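Local coordinates for kinesin-like protein KAR3 (Saccharomyces cerevisiae, PDB 1F9V) that is a kinesin-family motor protein that probably uses ATP hydrolysis, through its P-loop motor domain, to move along microtubules, at residues S21-I26 with T43-T48; G36-E41 with D57-Q62; C135-I140 with I194-A199; H169-K174 with L302-T307. The protein carries 2 engineered substitutions. All coordinates share one frame; numbering follows the deposited sequence.

Interaction 1: residues S21-I26 with T43-T48; sequences SDTSLI and TKIQNT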
loop_
_atom_site.group_PDB
_atom_site.type_symbol
_atom_site.label_atom_id
_atom_site.label_comp_id
_atom_site.label_asym_id
_atom_site.label_seq_id
_atom_site.Cartn_x
_atom_site.Cartn_y
_atom_site.Cartn_z
ATOM N N SER A 21 14.333 22.254 -5.699
ATOM C CA SER A 21 15.247 21.433 -4.915
ATOM C C SER A 21 16.510 22.242 -4.598
ATOM O O SER A 21 17.621 21.703 -4.546
ATOM C CB SER A 21 15.607 20.169 -5.698
ATOM O OG SER A 21 16.441 19.321 -4.933
ATOM N N ASP A 22 16.320 23.539 -4.380
ATOM C CA ASP A 22 17.413 24.467 -4.089
ATOM C C ASP A 22 18.225 24.174 -2.829
ATOM O O ASP A 22 19.415 24.493 -2.769
ATOM C CB ASP A 22 16.872 25.894 -3.957
ATOM C CG ASP A 22 16.371 26.463 -5.267
ATOM O OD1 ASP A 22 16.614 25.863 -6.337
ATOM O OD2 ASP A 22 15.729 27.531 -5.215
ATOM N N THR A 23 17.591 23.584 -1.818
ATOM C CA THR A 23 18.280 23.331 -0.558
ATOM C C THR A 23 18.433 21.875 -0.133
ATOM O O THR A 23 18.645 21.589 1.046
ATOM C CB THR A 23 17.600 24.113 0.582
ATOM O OG1 THR A 23 16.196 23.829 0.586
ATOM C CG2 THR A 23 17.791 25.613 0.381
ATOM N N SER A 24 18.330 20.955 -1.083
ATOM C CA SER A 24 18.494 19.541 -0.770
ATOM C C SER A 24 18.819 18.763 -2.034
ATOM O O SER A 24 18.662 19.268 -3.150
ATOM C CB SER A 24 17.228 18.968 -0.113
ATOM O OG SER A 24 16.090 19.140 -0.932
ATOM N N LEU A 25 19.280 17.533 -1.850
ATOM C CA LEU A 25 19.629 16.683 -2.967
ATOM C C LEU A 25 19.167 15.250 -2.737
ATOM O O LEU A 25 19.456 14.644 -1.707
ATOM C CB LEU A 25 21.142 16.694 -3.180
ATOM C CG LEU A 25 21.689 15.631 -4.130
ATOM C CD1 LEU A 25 21.253 15.957 -5.550
ATOM C CD2 LEU A 25 23.209 15.565 -4.022
ATOM N N ILE A 26 18.437 14.719 -3.701
ATOM C CA ILE A 26 17.983 13.345 -3.620
ATOM C C ILE A 26 18.576 12.698 -4.852
ATOM O O ILE A 26 18.229 13.055 -5.976
ATOM C CB ILE A 26 16.444 13.240 -3.665
ATOM C CG1 ILE A 26 15.854 13.785 -2.364
ATOM C CG2 ILE A 26 16.030 11.789 -3.852
ATOM C CD1 ILE A 26 14.349 13.974 -2.395
ATOM N N THR A 43 20.583 14.424 0.962
ATOM C CA THR A 43 21.419 15.384 1.668
ATOM C C THR A 43 20.723 16.733 1.809
ATOM O O THR A 43 20.088 17.213 0.871
ATOM C CB THR A 43 22.742 15.617 0.924
ATOM O OG1 THR A 43 23.338 14.359 0.598
ATOM C CG2 THR A 43 23.698 16.414 1.790
ATOM N N LYS A 44 20.837 17.336 2.989
ATOM C CA LYS A 44 20.254 18.648 3.243
ATOM C C LYS A 44 21.397 19.652 3.103
ATOM O O LYS A 44 22.488 19.429 3.632
ATOM C CB LYS A 44 19.655 18.711 4.650
ATOM C CG LYS A 44 18.309 17.994 4.766
ATOM C CD LYS A 44 17.779 18.017 6.196
ATOM C CE LYS A 44 17.715 19.438 6.748
ATOM N NZ LYS A 44 16.322 19.936 6.918
ATOM N N ILE A 45 21.142 20.746 2.391
ATOM C CA ILE A 45 22.157 21.769 2.147
ATOM C C ILE A 45 22.780 22.372 3.409
ATOM O O ILE A 45 23.947 22.761 3.397
ATOM C CB ILE A 45 21.588 22.908 1.252
ATOM C CG1 ILE A 45 22.733 23.660 0.575
ATOM C CG2 ILE A 45 20.746 23.862 2.076
ATOM C CD1 ILE A 45 22.274 24.734 -0.387
ATOM N N GLN A 46 22.016 22.438 4.496
ATOM C CA GLN A 46 22.517 23.002 5.748
ATOM C C GLN A 46 23.714 22.233 6.303
ATOM O O GLN A 46 24.476 22.760 7.106
ATOM C CB GLN A 46 21.404 23.028 6.797
ATOM C CG GLN A 46 21.105 21.668 7.409
ATOM C CD GLN A 46 19.997 21.722 8.443
ATOM O OE1 GLN A 46 20.088 21.095 9.502
ATOM N NE2 GLN A 46 18.941 22.474 8.143
ATOM N N ASN A 47 23.861 20.980 5.886
ATOM C CA ASN A 47 24.964 20.140 6.330
ATOM C C ASN A 47 25.190 19.025 5.317
ATOM O O ASN A 47 24.783 17.879 5.529
ATOM C CB ASN A 47 24.662 19.536 7.700
ATOM C CG ASN A 47 25.822 18.727 8.239
ATOM O OD1 ASN A 47 26.984 18.976 7.891
ATOM N ND2 ASN A 47 25.519 17.750 9.091
ATOM N N THR A 48 25.853 19.368 4.220
ATOM C CA THR A 48 26.104 18.410 3.157
ATOM C C THR A 48 27.089 17.303 3.512
ATOM O O THR A 48 27.313 16.393 2.713
ATOM C CB THR A 48 26.566 19.135 1.877
ATOM O OG1 THR A 48 27.677 19.988 2.178
ATOM C CG2 THR A 48 25.428 19.983 1.321
HETATM O O HOH W 1 22.264 13.156 -1.650
#
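The flat carbonyl groups of Leu25 and Thr43 each accept, in plane, the backbone amide of the other residue. Leu25 N bonds to Thr43 O at 2.9 Å. Thr43 N returns a bond to Leu25 O. The carbonyl of Thr23 is met differently. Ile45 N stands above its plane and gives its hydrogen to Thr23 O at 3.0 Å. Ser24 CA makes a CA-H...O contact with Thr43 O at 3.3 Å. A water donates to Leu25 O and also pairs with Thr43 OG1, 2.8 Å away, bridging the two residues.

Ile45 adds an apolar contact. Its CG2 lies between its own backbone N and carbonyl carbon and comes 3.5 Å from Thr23 CB, which is tight for two carbons. Its CD1 reaches Asp22 O at 3.7 Å.

Ser24 and Lys44 form the adjacent non-hydrogen-bonded pair. Their side chains share the other face of the sheet, against helix 325-338. There Ser24 OG bonds to Ser322 OG, and Lys44 NZ bonds to Asn326 OD1.

A type I turn, Ser21 to Ser24, leads into strand 24-28. The pairing is that of an antiparallel beta hairpin, at the end away from its connecting loop. It belongs to the small three-stranded antiparallel lobe typical of kinesin motor domains.

Interaction 2: residues G36-E41 with D57-Q62; sequences GVQSME and DKIFDQ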
loop_
_atom_site.group_PDB
_atom_site.type_symbol
_atom_site.label_atom_id
_atom_site.label_comp_id
_atom_site.label_asym_id
_atom_site.label_seq_id
_atom_site.Cartn_x
_atom_site.Cartn_y
_atom_site.Cartn_z
ATOM N N GLY A 36 20.563 -7.101 -6.331
ATOM C CA GLY A 36 19.113 -7.140 -6.248
ATOM C C GLY A 36 18.427 -6.006 -5.503
ATOM O O GLY A 36 17.261 -6.137 -5.125
ATOM N N VAL A 37 19.134 -4.901 -5.275
ATOM C CA VAL A 37 18.538 -3.752 -4.596
ATOM C C VAL A 37 18.932 -2.468 -5.314
ATOM O O VAL A 37 19.785 -2.479 -6.201
ATOM C CB VAL A 37 18.982 -3.641 -3.108
ATOM C CG1 VAL A 37 18.615 -4.914 -2.360
ATOM C CG2 VAL A 37 20.485 -3.383 -3.015
ATOM N N GLN A 38 18.294 -1.370 -4.930
ATOM C CA GLN A 38 18.569 -0.061 -5.502
ATOM C C GLN A 38 18.808 0.899 -4.347
ATOM O O GLN A 38 18.108 0.848 -3.335
ATOM C CB GLN A 38 17.385 0.419 -6.343
ATOM C CG GLN A 38 17.731 1.593 -7.234
ATOM C CD GLN A 38 16.698 1.827 -8.302
ATOM O OE1 GLN A 38 15.710 1.095 -8.396
ATOM N NE2 GLN A 38 16.916 2.850 -9.121
ATOM N N SER A 39 19.790 1.784 -4.493
ATOM C CA SER A 39 20.105 2.718 -3.425
ATOM C C SER A 39 19.882 4.175 -3.793
ATOM O O SER A 39 19.772 4.535 -4.966
ATOM C CB SER A 39 21.555 2.529 -2.976
ATOM O OG SER A 39 22.435 2.807 -4.048
ATOM N N MET A 40 19.796 5.008 -2.761
ATOM C CA MET A 40 19.603 6.437 -2.934
ATOM C C MET A 40 20.276 7.174 -1.781
ATOM O O MET A 40 20.532 6.595 -0.720
ATOM C CB MET A 40 18.105 6.773 -2.982
ATOM C CG MET A 40 17.363 6.529 -1.675
ATOM S SD MET A 40 15.568 6.694 -1.850
ATOM C CE MET A 40 15.412 8.481 -1.974
ATOM N N GLU A 41 20.569 8.452 -2.008
ATOM C CA GLU A 41 21.213 9.292 -1.006
ATOM C C GLU A 41 20.464 10.603 -0.899
ATOM O O GLU A 41 20.092 11.200 -1.905
ATOM C CB GLU A 41 22.668 9.570 -1.386
ATOM C CG GLU A 41 23.579 8.373 -1.230
ATOM C CD GLU A 41 24.931 8.587 -1.880
ATOM O OE1 GLU A 41 25.243 9.745 -2.231
ATOM O OE2 GLU A 41 25.685 7.602 -2.040
ATOM N N ASP A 57 14.008 -2.466 -2.468
ATOM C CA ASP A 57 13.927 -3.457 -3.529
ATOM C C ASP A 57 13.868 -2.768 -4.886
ATOM O O ASP A 57 14.313 -3.315 -5.896
ATOM C CB ASP A 57 12.702 -4.349 -3.306
ATOM C CG ASP A 57 12.841 -5.204 -2.058
ATOM O OD1 ASP A 57 13.602 -6.191 -2.091
ATOM O OD2 ASP A 57 12.208 -4.881 -1.037
ATOM N N LYS A 58 13.326 -1.556 -4.899
ATOM C CA LYS A 58 13.224 -0.787 -6.131
ATOM C C LYS A 58 12.937 0.665 -5.806
ATOM O O LYS A 58 12.223 0.975 -4.850
ATOM C CB LYS A 58 12.104 -1.344 -7.019
ATOM C CG LYS A 58 11.926 -0.599 -8.340
ATOM C CD LYS A 58 12.450 -1.374 -9.555
ATOM C CE LYS A 58 13.276 -2.602 -9.184
ATOM N NZ LYS A 58 13.233 -3.656 -10.250
ATOM N N ILE A 59 13.513 1.565 -6.590
ATOM C CA ILE A 59 13.271 2.979 -6.385
ATOM C C ILE A 59 12.834 3.558 -7.715
ATOM O O ILE A 59 13.554 3.470 -8.705
ATOM C CB ILE A 59 14.526 3.724 -5.882
ATOM C CG1 ILE A 59 14.993 3.121 -4.554
ATOM C CG2 ILE A 59 14.199 5.203 -5.674
ATOM C CD1 ILE A 59 16.276 3.719 -4.011
ATOM N N PHE A 60 11.628 4.108 -7.738
ATOM C CA PHE A 60 11.079 4.720 -8.940
ATOM C C PHE A 60 11.357 6.210 -8.860
ATOM O O PHE A 60 11.120 6.831 -7.823
ATOM C CB PHE A 60 9.566 4.484 -9.020
ATOM C CG PHE A 60 9.183 3.033 -9.127
ATOM C CD1 PHE A 60 9.317 2.352 -10.335
ATOM C CD2 PHE A 60 8.686 2.347 -8.021
ATOM C CE1 PHE A 60 8.961 1.010 -10.442
ATOM C CE2 PHE A 60 8.327 1.003 -8.115
ATOM C CZ PHE A 60 8.464 0.332 -9.328
ATOM N N ASP A 61 11.869 6.787 -9.942
ATOM C CA ASP A 61 12.156 8.214 -9.934
ATOM C C ASP A 61 11.098 9.005 -10.694
ATOM O O ASP A 61 10.078 8.450 -11.114
ATOM C CB ASP A 61 13.565 8.496 -10.484
ATOM C CG ASP A 61 13.720 8.135 -11.950
ATOM O OD1 ASP A 61 12.710 8.108 -12.685
ATOM O OD2 ASP A 61 14.874 7.881 -12.363
ATOM N N GLN A 62 11.334 10.301 -10.860
ATOM C CA GLN A 62 10.379 11.169 -11.532
ATOM C C GLN A 62 10.037 10.773 -12.966
ATOM O O GLN A 62 9.000 11.180 -13.481
ATOM C CB GLN A 62 10.876 12.617 -11.497
ATOM C CG GLN A 62 10.956 13.192 -10.093
ATOM C CD GLN A 62 12.369 13.216 -9.556
ATOM O OE1 GLN A 62 13.045 12.179 -9.480
ATOM N NE2 GLN A 62 12.833 14.406 -9.183
HETATM O O HOH W 2 14.866 -7.036 -4.241
#
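Gln38 and Ile59 meet where the small antiparallel sheet of the motor domain leans on its central sheet. Strand 38-44 is the middle strand of the small sheet, and strand 58-60 runs parallel to strand 4-11 in the central one. The axes of the segments 38-41 and 58-60 pass 6.4 Å apart at 55°, and a side chain makes the bond between them.

Gln38 has CG anti to its backbone N (chi1 -166°), and the chain is extended beyond it. OE1 accepts from Ile59 N at 2.9 Å. The donor stands 61° out of the amide plane. NE2 is held by Asn29 O, so both ends of the amide are gripped. Gln38 CD also rests against Ile59 CB at 3.8 Å.

Ile59 CD1 lies against the strand backbone, 3.5 Å from Gln38 O and 3.6 Å from Ser39 C. It is 3.7 Å from Met40 CB, and the thioether sulfur of Met40 is equally near.

At the other end a water donates to Gly36 O at 2.7 Å and to Asp57 OD1 at 2.6 Å. Asp57 OD1 also forms a salt bridge with Arg342, and OD2 accepts from Val7 N.

An alanine at Gln38 would probably leave Ile59 N and Asn29 O without their partner and open a gap over Ile59 CB.

The contact thus couples two sheets through a buried side-chain amide, with one bond from Ile59 N crossing between the segments. The carboxylate of Asp57 is likely to stay ionised beside Arg342.

Interaction 3: residues C135-I140 with I194-A199; sequences CEFIEI and IILKKA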
loop_
_atom_site.group_PDB
_atom_site.type_symbol
_atom_site.label_atom_id
_atom_site.label_comp_id
_atom_site.label_asym_id
_atom_site.label_seq_id
_atom_site.Cartn_x
_atom_site.Cartn_y
_atom_site.Cartn_z
ATOM N N CYS A 135 -15.569 -7.433 -4.726
ATOM C CA CYS A 135 -14.772 -6.471 -3.981
ATOM C C CYS A 135 -15.541 -5.631 -2.980
ATOM O O CYS A 135 -16.771 -5.575 -2.998
ATOM C CB CYS A 135 -14.074 -5.528 -4.970
ATOM S SG CYS A 135 -15.209 -4.425 -5.884
ATOM N N GLU A 136 -14.784 -4.975 -2.109
ATOM C CA GLU A 136 -15.323 -4.068 -1.112
ATOM C C GLU A 136 -14.379 -2.872 -1.128
ATOM O O GLU A 136 -13.202 -3.010 -1.476
ATOM C CB GLU A 136 -15.311 -4.694 0.286
ATOM C CG GLU A 136 -16.195 -5.919 0.446
ATOM C CD GLU A 136 -15.456 -7.200 0.131
ATOM O OE1 GLU A 136 -14.318 -7.359 0.620
ATOM O OE2 GLU A 136 -16.001 -8.049 -0.605
ATOM N N PHE A 137 -14.903 -1.707 -0.774
ATOM C CA PHE A 137 -14.104 -0.487 -0.714
ATOM C C PHE A 137 -14.506 0.206 0.577
ATOM O O PHE A 137 -15.618 0.739 0.698
ATOM C CB PHE A 137 -14.385 0.415 -1.926
ATOM C CG PHE A 137 -13.331 1.469 -2.168
ATOM C CD1 PHE A 137 -12.112 1.441 -1.494
ATOM C CD2 PHE A 137 -13.569 2.497 -3.070
ATOM C CE1 PHE A 137 -11.144 2.426 -1.720
ATOM C CE2 PHE A 137 -12.612 3.482 -3.300
ATOM C CZ PHE A 137 -11.398 3.443 -2.622
ATOM N N ILE A 138 -13.602 0.178 1.549
ATOM C CA ILE A 138 -13.868 0.777 2.842
ATOM C C ILE A 138 -12.781 1.764 3.218
ATOM O O ILE A 138 -11.765 1.886 2.536
ATOM C CB ILE A 138 -13.924 -0.307 3.960
ATOM C CG1 ILE A 138 -12.550 -0.967 4.114
ATOM C CG2 ILE A 138 -14.978 -1.369 3.623
ATOM C CD1 ILE A 138 -12.397 -1.823 5.365
ATOM N N GLU A 139 -13.013 2.472 4.313
ATOM C CA GLU A 139 -12.026 3.394 4.831
ATOM C C GLU A 139 -12.029 3.225 6.343
ATOM O O GLU A 139 -13.037 2.830 6.930
ATOM C CB GLU A 139 -12.366 4.841 4.460
ATOM C CG GLU A 139 -13.126 5.578 5.535
ATOM C CD GLU A 139 -13.447 7.011 5.167
ATOM O OE1 GLU A 139 -12.918 7.516 4.151
ATOM O OE2 GLU A 139 -14.240 7.630 5.906
ATOM N N ILE A 140 -10.884 3.482 6.960
ATOM C CA ILE A 140 -10.774 3.425 8.403
ATOM C C ILE A 140 -10.436 4.855 8.797
ATOM O O ILE A 140 -9.424 5.407 8.361
ATOM C CB ILE A 140 -9.656 2.468 8.869
ATOM C CG1 ILE A 140 -10.096 1.014 8.653
ATOM C CG2 ILE A 140 -9.366 2.687 10.355
ATOM C CD1 ILE A 140 -9.004 -0.002 8.885
ATOM N N ILE A 194 -17.793 1.731 -11.889
ATOM C CA ILE A 194 -18.976 1.950 -11.065
ATOM C C ILE A 194 -18.591 2.009 -9.588
ATOM O O ILE A 194 -19.115 2.831 -8.833
ATOM C CB ILE A 194 -20.014 0.819 -11.262
ATOM C CG1 ILE A 194 -20.529 0.829 -12.702
ATOM C CG2 ILE A 194 -21.168 0.994 -10.284
ATOM C CD1 ILE A 194 -21.001 -0.524 -13.179
ATOM N N ILE A 195 -17.673 1.132 -9.188
ATOM C CA ILE A 195 -17.206 1.072 -7.807
ATOM C C ILE A 195 -16.500 2.366 -7.412
ATOM O O ILE A 195 -16.859 3.010 -6.421
ATOM C CB ILE A 195 -16.214 -0.099 -7.596
ATOM C CG1 ILE A 195 -16.804 -1.400 -8.155
ATOM C CG2 ILE A 195 -15.865 -0.226 -6.114
ATOM C CD1 ILE A 195 -18.034 -1.892 -7.425
ATOM N N LEU A 196 -15.490 2.740 -8.192
ATOM C CA LEU A 196 -14.724 3.953 -7.926
ATOM C C LEU A 196 -15.638 5.172 -7.962
ATOM O O LEU A 196 -15.544 6.054 -7.114
ATOM C CB LEU A 196 -13.599 4.100 -8.953
ATOM C CG LEU A 196 -12.512 3.029 -8.857
ATOM C CD1 LEU A 196 -11.599 3.099 -10.069
ATOM C CD2 LEU A 196 -11.724 3.225 -7.576
ATOM N N LYS A 197 -16.528 5.206 -8.945
ATOM C CA LYS A 197 -17.467 6.307 -9.090
ATOM C C LYS A 197 -18.345 6.420 -7.844
ATOM O O LYS A 197 -18.607 7.518 -7.346
ATOM C CB LYS A 197 -18.345 6.071 -10.316
ATOM C CG LYS A 197 -17.651 6.357 -11.637
ATOM C CD LYS A 197 -18.642 6.352 -12.783
ATOM C CE LYS A 197 -19.458 7.626 -12.800
ATOM N NZ LYS A 197 -19.618 8.248 -11.447
ATOM N N LYS A 198 -18.796 5.269 -7.350
ATOM C CA LYS A 198 -19.647 5.202 -6.166
ATOM C C LYS A 198 -18.929 5.748 -4.931
ATOM O O LYS A 198 -19.480 6.559 -4.184
ATOM C CB LYS A 198 -20.071 3.749 -5.924
ATOM C CG LYS A 198 -21.201 3.571 -4.921
ATOM C CD LYS A 198 -22.304 2.626 -5.429
ATOM C CE LYS A 198 -21.842 1.698 -6.559
ATOM N NZ LYS A 198 -22.479 0.348 -6.482
ATOM N N ALA A 199 -17.693 5.300 -4.725
ATOM C CA ALA A 199 -16.890 5.721 -3.583
ATOM C C ALA A 199 -16.618 7.222 -3.569
ATOM O O ALA A 199 -16.425 7.814 -2.507
ATOM C CB ALA A 199 -15.581 4.963 -3.577
#
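Phe137 reaches from the strand to the helix, and its atoms meet three helix residues in turn. At the base, CB lies 4.5 Å from Ile195 CG2, a loose contact. CG is anti to the backbone N (chi1 -162°). In the ring, CD2 comes to 3.2 Å from Ala199 CB. CE2 is almost as near to the same methyl. Separations this short are unusual for carbons, and their exact values are doubtful. CE2 also lies 4.4 Å from Leu196 CD2. Both methyls approach the ring obliquely.

Cys135 lies two residues earlier on the same side of the strand. Its SG sits between the backbone N and the carbonyl carbon (chi1 67°). From there it touches Ile195 CD1 and Ile195 CG1, each at 4.1 Å.

Strand segment 135-140 and helix segment 194-199 run in nearly the same direction, at 21°, with axes 9.8 Å apart. The strand belongs to the central mixed sheet and pairs with strand 218-228. Phe221 of that strand meets the Phe137 ring and also touches Ile195. Leu149 packs on both Phe137 and Ile195.

The contact across these segments is apolar, made by van der Waals approach alone. The methyl of Ala199 is the helix atom nearest the ring. A thiol, a ring and aliphatic branches form one buried patch between helix and sheet.

Interaction 4: residues H169-K174 with L302-T307; sequences HDQETK and LQYSLT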
loop_
_atom_site.group_PDB
_atom_site.type_symbol
_atom_site.label_atom_id
_atom_site.label_comp_id
_atom_site.label_asym_id
_atom_site.label_seq_id
_atom_site.Cartn_x
_atom_site.Cartn_y
_atom_site.Cartn_z
ATOM N N HIS A 169 -13.277 -12.867 11.776
ATOM C CA HIS A 169 -12.169 -13.697 11.347
ATOM C C HIS A 169 -12.607 -15.158 11.415
ATOM O O HIS A 169 -13.077 -15.623 12.457
ATOM C CB HIS A 169 -10.965 -13.506 12.264
ATOM C CG HIS A 169 -10.306 -12.172 12.140
ATOM N ND1 HIS A 169 -9.895 -11.652 10.929
ATOM C CD2 HIS A 169 -9.946 -11.267 13.081
ATOM C CE1 HIS A 169 -9.308 -10.484 11.131
ATOM N NE2 HIS A 169 -9.326 -10.229 12.429
ATOM N N ASP A 170 -12.462 -15.868 10.301
ATOM C CA ASP A 170 -12.797 -17.287 10.227
ATOM C C ASP A 170 -11.470 -18.024 10.348
ATOM O O ASP A 170 -10.759 -18.208 9.362
ATOM C CB ASP A 170 -13.455 -17.610 8.883
ATOM C CG ASP A 170 -14.033 -19.022 8.828
ATOM O OD1 ASP A 170 -15.018 -19.225 8.086
ATOM O OD2 ASP A 170 -13.510 -19.927 9.515
ATOM N N GLN A 171 -11.136 -18.431 11.567
ATOM C CA GLN A 171 -9.883 -19.127 11.833
ATOM C C GLN A 171 -9.758 -20.421 11.034
ATOM O O GLN A 171 -8.662 -20.953 10.866
ATOM C CB GLN A 171 -9.757 -19.424 13.335
ATOM C CG GLN A 171 -10.450 -18.400 14.243
ATOM C CD GLN A 171 -11.879 -18.800 14.603
ATOM O OE1 GLN A 171 -12.827 -18.515 13.865
ATOM N NE2 GLN A 171 -12.034 -19.469 15.744
ATOM N N GLU A 172 -10.884 -20.917 10.536
ATOM C CA GLU A 172 -10.902 -22.150 9.761
ATOM C C GLU A 172 -10.286 -21.947 8.384
ATOM O O GLU A 172 -9.274 -22.565 8.048
ATOM C CB GLU A 172 -12.344 -22.657 9.616
ATOM C CG GLU A 172 -12.649 -23.350 8.291
ATOM C CD GLU A 172 -12.694 -24.859 8.423
ATOM O OE1 GLU A 172 -12.046 -25.554 7.608
ATOM O OE2 GLU A 172 -13.376 -25.352 9.345
ATOM N N THR A 173 -10.904 -21.075 7.596
ATOM C CA THR A 173 -10.446 -20.792 6.244
ATOM C C THR A 173 -9.400 -19.677 6.203
ATOM O O THR A 173 -8.886 -19.341 5.133
ATOM C CB THR A 173 -11.623 -20.377 5.366
ATOM O OG1 THR A 173 -12.348 -19.330 6.019
ATOM C CG2 THR A 173 -12.556 -21.548 5.141
ATOM N N LYS A 174 -9.090 -19.119 7.369
ATOM C CA LYS A 174 -8.128 -18.029 7.479
ATOM C C LYS A 174 -8.539 -16.854 6.586
ATOM O O LYS A 174 -7.715 -16.264 5.878
ATOM C CB LYS A 174 -6.725 -18.519 7.110
ATOM C CG LYS A 174 -5.963 -19.122 8.284
ATOM C CD LYS A 174 -4.458 -18.931 8.124
ATOM C CE LYS A 174 -3.923 -17.854 9.073
ATOM N NZ LYS A 174 -2.797 -17.042 8.497
ATOM N N LEU A 302 -6.492 -6.902 8.590
ATOM C CA LEU A 302 -5.668 -7.572 7.584
ATOM C C LEU A 302 -4.737 -8.687 8.035
ATOM O O LEU A 302 -3.943 -9.179 7.238
ATOM C CB LEU A 302 -4.829 -6.518 6.845
ATOM C CG LEU A 302 -5.612 -5.375 6.200
ATOM C CD1 LEU A 302 -4.638 -4.332 5.625
ATOM C CD2 LEU A 302 -6.515 -5.944 5.103
ATOM N N GLN A 303 -4.828 -9.104 9.289
ATOM C CA GLN A 303 -3.936 -10.132 9.802
ATOM C C GLN A 303 -3.744 -11.389 8.948
ATOM O O GLN A 303 -2.623 -11.868 8.817
ATOM C CB GLN A 303 -4.352 -10.525 11.224
ATOM C CG GLN A 303 -5.645 -11.312 11.315
ATOM C CD GLN A 303 -5.993 -11.664 12.750
ATOM O OE1 GLN A 303 -6.815 -12.553 13.009
ATOM N NE2 GLN A 303 -5.368 -10.968 13.693
ATOM N N TYR A 304 -4.816 -11.928 8.369
ATOM C CA TYR A 304 -4.680 -13.133 7.550
ATOM C C TYR A 304 -4.007 -12.867 6.194
ATOM O O TYR A 304 -3.505 -13.792 5.554
ATOM C CB TYR A 304 -6.050 -13.783 7.319
ATOM C CG TYR A 304 -6.634 -14.448 8.545
ATOM C CD1 TYR A 304 -5.809 -15.060 9.493
ATOM C CD2 TYR A 304 -8.014 -14.469 8.758
ATOM C CE1 TYR A 304 -6.348 -15.680 10.627
ATOM C CE2 TYR A 304 -8.564 -15.085 9.884
ATOM C CZ TYR A 304 -7.726 -15.688 10.815
ATOM O OH TYR A 304 -8.265 -16.301 11.924
ATOM N N SER A 305 -4.008 -11.608 5.760
ATOM C CA SER A 305 -3.388 -11.240 4.490
ATOM C C SER A 305 -1.963 -10.744 4.729
ATOM O O SER A 305 -1.259 -10.368 3.790
ATOM C CB SER A 305 -4.211 -10.154 3.785
ATOM O OG SER A 305 -5.345 -10.710 3.133
ATOM N N LEU A 306 -1.543 -10.756 5.991
ATOM C CA LEU A 306 -0.206 -10.310 6.366
ATOM C C LEU A 306 0.630 -11.478 6.870
ATOM O O LEU A 306 1.841 -11.372 7.010
ATOM C CB LEU A 306 -0.298 -9.247 7.462
ATOM C CG LEU A 306 -0.802 -7.864 7.040
ATOM C CD1 LEU A 306 -1.024 -6.988 8.258
ATOM C CD2 LEU A 306 0.220 -7.222 6.109
ATOM N N THR A 307 -0.025 -12.598 7.140
ATOM C CA THR A 307 0.665 -13.768 7.656
ATOM C C THR A 307 0.634 -14.929 6.683
ATOM O O THR A 307 0.056 -14.832 5.604
ATOM C CB THR A 307 0.052 -14.211 8.994
ATOM O OG1 THR A 307 -1.364 -14.370 8.846
ATOM C CG2 THR A 307 0.326 -13.165 10.067
HETATM O O HOH W 3 -3.023 -16.374 5.731
#
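Gln303 and Tyr304 meet the hairpin through ring contacts. The amide of Gln303 is stacked on the imidazole of His169, with planes 16° apart. Its OE1 stands 3.3 Å above the plane of the His169 ring, over the centre. Gln303 CG lies between its backbone N and carbonyl carbon (chi1 71°) and makes an off-centre CH-pi contact with the same ring. Tyr300 of helix 297-306 meets His169 edge-to-face. The rings of His169 and Tyr304 are oblique, with centroids 5.2 Å apart. Over one face of Tyr304, Lys174 CA lies 3.8 Å from the ring centroid in a CH-pi contact. Gln303 OE1 is over the opposite face, toward the rim. Lys174 CE lies 3.4 Å from Tyr304 CD1. Tyr304 OH reaches Gln171 CA at 3.3 Å.

Hydrogen bonds form a second group. Lys174 NZ gives to Thr307 OG1 at 3.1 Å. That hydroxyl gives in turn to Gln303 O at 2.8 Å, and Leu306 N reaches the same oxygen from the other face of its plane. A water accepts from Lys174 NZ at 2.9 Å and donates to Tyr304 O, which also accepts from Asn85.

Within the hairpin, Asp170 OD2 accepts from Glu172 N in an Asx turn.

An alanine in place of Tyr304 would probably open a gap under the turn and leave Lys174 without the ring beside its chain.

The turn joins strands 167-170 and 175-178, and His169 ND1 bonds to Thr176 of the second strand. Helix 297-306 lies between this hairpin and strand 86-91, where Leu302 and Leu306 pack, and Leu306 also touches helix 258-281.

Interactions 1 and 2 share strand 38-44 and touch directly, Ile26 CG2 to Met40 CE at 3.9 Å. One pairs that strand within the small sheet, and the other joins it to the central sheet. Interactions 3 and 4 lie across the centre of the chain from them. Their centres are 22 Å apart and their nearest atoms about 7 Å. Two ADP molecules are bound, one in a pocket that includes Arg6 and Tyr8, which touch Asp57, the other in the P-loop pocket with Gly95 to Thr99. A bound ADP lies about 7 Å from the Asp57 side chain. The Phe137 side chain is about 10 Å from the magnesium ion and about 12 Å from a bound ADP.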